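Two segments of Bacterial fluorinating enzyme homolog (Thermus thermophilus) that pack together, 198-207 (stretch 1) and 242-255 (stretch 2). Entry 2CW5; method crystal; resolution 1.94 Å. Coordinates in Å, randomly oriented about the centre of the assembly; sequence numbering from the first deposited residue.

Stretch 1, residues 198-207: GFVEVGGRRV
Stretch 2 (242-255) EALGLKEGMPVRLL

Strand 199-202 runs antiparallel to strand 251-254, at 157° between their directions and 4.6 Å at closest approach. Val 200 lies opposite Leu 254, and Glu 201 opposite Arg 253. Stretch 1 is itself a hairpin, closed by a type I' turn from Val 202 to Arg 205 with Gly 203 and Gly 204 at positive phi.

Three backbone hydrogen bonds set the register. Glu 201 N donates to Arg 253 O (2.8 Å), Arg 253 N to Glu 201 O (3.0 Å), and Leu 255 N to Phe 199 O (2.9 Å). Near the turn, a water links the two stretches: it accepts from Gly 203 N (2.8 Å) and donates to Pro 251 O (2.7 Å).

Val 200, Val 202, Val 252 and Leu 254 share one sheet face. Val 200 CG2 lies 3.2 Å from Val 252 CG1, a tight contact. Val 202 (chi1 p) places CG2 3.9 Å from Leu 246 CD2 and 4.3 Å from SE of selenomethionine Met 250.

The other face carries a salt bridge, Glu 201 OE2 to Arg 253 NH2 (2.6 Å). Its hydrogen bond is short but weak, bent to 129°. Both side chains are t at chi1 and chi2.

Two arginines meet leucine methyls: Arg 205 NE to Leu 244 CD2, 3.3 Å; Arg 206 NH1 to Leu 255 CD1, 3.0 Å.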

# COMPACT_ATOMS: atom_id res chain seq x y z
N GLY C 198 34.59 16.48 8.33
CA GLY C 198 35.39 15.48 7.64
C GLY C 198 34.87 15.13 6.26
O GLY C 198 33.95 15.77 5.75
N PHE C 199 35.47 14.11 5.64
CA PHE C 199 35.08 13.67 4.31
C PHE C 199 34.97 12.15 4.25
O PHE C 199 35.73 11.44 4.90
CB PHE C 199 36.11 14.13 3.28
CG PHE C 199 36.08 15.61 3.00
CD1 PHE C 199 35.07 16.17 2.23
CD2 PHE C 199 37.06 16.45 3.52
CE1 PHE C 199 35.04 17.54 1.97
CE2 PHE C 199 37.04 17.81 3.27
CZ PHE C 199 36.03 18.36 2.49
N VAL C 200 34.02 11.67 3.46
CA VAL C 200 33.84 10.23 3.31
C VAL C 200 34.03 9.91 1.83
O VAL C 200 33.51 10.61 0.96
CB VAL C 200 32.43 9.79 3.79
CG1 VAL C 200 31.35 10.42 2.94
CG2 VAL C 200 32.33 8.29 3.77
N GLU C 201 34.80 8.87 1.54
CA GLU C 201 35.06 8.48 0.17
C GLU C 201 34.28 7.24 -0.23
O GLU C 201 34.36 6.20 0.42
CB GLU C 201 36.56 8.25 -0.03
CG GLU C 201 36.93 7.81 -1.44
CD GLU C 201 38.43 7.75 -1.65
OE1 GLU C 201 39.08 8.82 -1.63
OE2 GLU C 201 38.96 6.64 -1.84
N VAL C 202 33.51 7.37 -1.30
CA VAL C 202 32.71 6.26 -1.81
C VAL C 202 32.51 6.44 -3.32
O VAL C 202 32.24 7.54 -3.79
CB VAL C 202 31.33 6.19 -1.11
CG1 VAL C 202 30.56 7.49 -1.32
CG2 VAL C 202 30.52 5.01 -1.65
N GLY C 203 32.66 5.34 -4.06
CA GLY C 203 32.48 5.40 -5.51
C GLY C 203 33.48 6.29 -6.21
O GLY C 203 33.21 6.81 -7.29
N GLY C 204 34.65 6.46 -5.60
CA GLY C 204 35.68 7.30 -6.19
C GLY C 204 35.46 8.78 -5.94
O GLY C 204 36.19 9.61 -6.48
N ARG C 205 34.48 9.11 -5.11
CA ARG C 205 34.17 10.51 -4.80
C ARG C 205 34.45 10.87 -3.34
O ARG C 205 34.42 10.01 -2.45
CB ARG C 205 32.70 10.81 -5.09
CG ARG C 205 32.25 10.54 -6.51
CD ARG C 205 30.76 10.81 -6.63
NE ARG C 205 30.22 10.50 -7.95
CZ ARG C 205 30.53 11.16 -9.06
NH1 ARG C 205 31.38 12.17 -9.02
NH2 ARG C 205 29.97 10.81 -10.21
N ARG C 206 34.72 12.15 -3.11
CA ARG C 206 34.97 12.67 -1.77
C ARG C 206 33.74 13.47 -1.38
O ARG C 206 33.47 14.54 -1.94
CB ARG C 206 36.20 13.59 -1.77
CG ARG C 206 37.53 12.86 -1.94
CD ARG C 206 38.63 13.82 -2.37
NE ARG C 206 38.86 14.90 -1.40
CZ ARG C 206 39.49 14.75 -0.24
NH1 ARG C 206 39.96 13.56 0.12
NH2 ARG C 206 39.65 15.80 0.57
N VAL C 207 32.98 12.95 -0.42
CA VAL C 207 31.76 13.61 0.03
C VAL C 207 31.94 14.22 1.41
O VAL C 207 32.40 13.56 2.34
CB VAL C 207 30.58 12.60 0.06
CG1 VAL C 207 29.32 13.28 0.55
CG2 VAL C 207 30.37 12.02 -1.34
N GLU C 242 21.49 6.97 -7.95
CA GLU C 242 21.50 7.31 -9.37
C GLU C 242 22.63 8.27 -9.73
O GLU C 242 23.52 7.93 -10.50
CB GLU C 242 20.17 7.95 -9.78
CG GLU C 242 18.93 7.11 -9.55
CD GLU C 242 17.67 7.78 -10.08
OE1 GLU C 242 17.60 8.00 -11.31
OE2 GLU C 242 16.76 8.08 -9.28
N ALA C 243 22.58 9.46 -9.15
CA ALA C 243 23.57 10.50 -9.41
C ALA C 243 25.02 10.06 -9.24
O ALA C 243 25.88 10.43 -10.04
CB ALA C 243 23.29 11.71 -8.53
N LEU C 244 25.30 9.27 -8.20
CA LEU C 244 26.66 8.81 -7.95
C LEU C 244 26.93 7.37 -8.40
O LEU C 244 28.03 6.86 -8.21
CB LEU C 244 26.98 8.95 -6.46
CG LEU C 244 26.69 10.32 -5.84
CD1 LEU C 244 27.16 10.33 -4.40
CD2 LEU C 244 27.38 11.42 -6.64
N GLY C 245 25.92 6.73 -8.99
CA GLY C 245 26.08 5.37 -9.45
C GLY C 245 26.53 4.40 -8.37
O GLY C 245 27.36 3.52 -8.62
N LEU C 246 26.00 4.56 -7.17
CA LEU C 246 26.37 3.70 -6.05
C LEU C 246 25.73 2.32 -6.10
O LEU C 246 24.69 2.13 -6.72
CB LEU C 246 26.01 4.38 -4.72
CG LEU C 246 26.57 5.79 -4.51
CD1 LEU C 246 26.11 6.32 -3.17
CD2 LEU C 246 28.09 5.75 -4.58
N LYS C 247 26.36 1.37 -5.42
CA LYS C 247 25.86 0.00 -5.35
C LYS C 247 26.17 -0.60 -3.98
O LYS C 247 27.16 -0.23 -3.35
CB LYS C 247 26.49 -0.85 -6.46
CG LYS C 247 26.05 -0.46 -7.86
CD LYS C 247 26.42 -1.51 -8.89
CE LYS C 247 25.76 -1.22 -10.24
NZ LYS C 247 26.20 0.08 -10.82
N GLU C 248 25.32 -1.51 -3.53
CA GLU C 248 25.52 -2.15 -2.24
C GLU C 248 26.86 -2.90 -2.22
O GLU C 248 27.26 -3.48 -3.23
CB GLU C 248 24.39 -3.14 -1.94
CG GLU C 248 23.03 -2.49 -1.79
CD GLU C 248 22.23 -2.47 -3.09
OE1 GLU C 248 22.83 -2.26 -4.17
OE2 GLU C 248 21.00 -2.66 -3.02
N GLY C 249 27.52 -2.87 -1.07
CA GLY C 249 28.80 -3.54 -0.93
C GLY C 249 29.98 -2.65 -1.26
O GLY C 249 31.12 -2.94 -0.91
N MSE C 250 29.70 -1.54 -1.93
CA MSE C 250 30.74 -0.60 -2.31
C MSE C 250 31.43 -0.09 -1.04
O MSE C 250 30.76 0.30 -0.08
CB MSE C 250 30.12 0.56 -3.08
CG MSE C 250 31.05 1.30 -4.00
SE MSE C 250 30.01 2.47 -5.13
CE MSE C 250 29.43 1.17 -6.44
N PRO C 251 32.77 -0.11 -1.01
CA PRO C 251 33.44 0.37 0.19
C PRO C 251 33.27 1.86 0.46
O PRO C 251 33.15 2.67 -0.47
CB PRO C 251 34.90 -0.04 -0.03
CG PRO C 251 35.03 -0.07 -1.52
CD PRO C 251 33.73 -0.70 -1.96
N VAL C 252 33.24 2.20 1.74
CA VAL C 252 33.10 3.57 2.21
C VAL C 252 34.26 3.78 3.18
O VAL C 252 34.46 2.97 4.09
CB VAL C 252 31.76 3.77 2.94
CG1 VAL C 252 31.65 5.19 3.46
CG2 VAL C 252 30.60 3.46 2.00
N ARG C 253 35.02 4.84 2.98
CA ARG C 253 36.18 5.11 3.82
C ARG C 253 36.24 6.53 4.37
O ARG C 253 36.16 7.50 3.62
CB ARG C 253 37.45 4.79 3.01
CG ARG C 253 38.75 5.33 3.57
CD ARG C 253 39.91 4.82 2.73
NE ARG C 253 39.60 4.88 1.30
CZ ARG C 253 40.31 4.30 0.34
NH1 ARG C 253 41.40 3.60 0.64
NH2 ARG C 253 39.93 4.41 -0.92
N LEU C 254 36.37 6.65 5.69
CA LEU C 254 36.46 7.96 6.32
C LEU C 254 37.87 8.50 6.10
O LEU C 254 38.86 7.87 6.47
CB LEU C 254 36.16 7.86 7.81
CG LEU C 254 34.69 7.61 8.16
CD1 LEU C 254 34.54 7.42 9.67
CD2 LEU C 254 33.84 8.79 7.69
N LEU C 255 37.96 9.67 5.48
CA LEU C 255 39.24 10.29 5.20
C LEU C 255 39.72 11.11 6.39
O LEU C 255 39.87 12.34 6.25
CB LEU C 255 39.12 11.20 3.97
CG LEU C 255 38.63 10.51 2.69
CD1 LEU C 255 38.29 11.55 1.64
CD2 LEU C 255 39.70 9.55 2.18
OXT LEU C 255 39.93 10.50 7.47
O HOH W 1 33.58 2.81 -3.13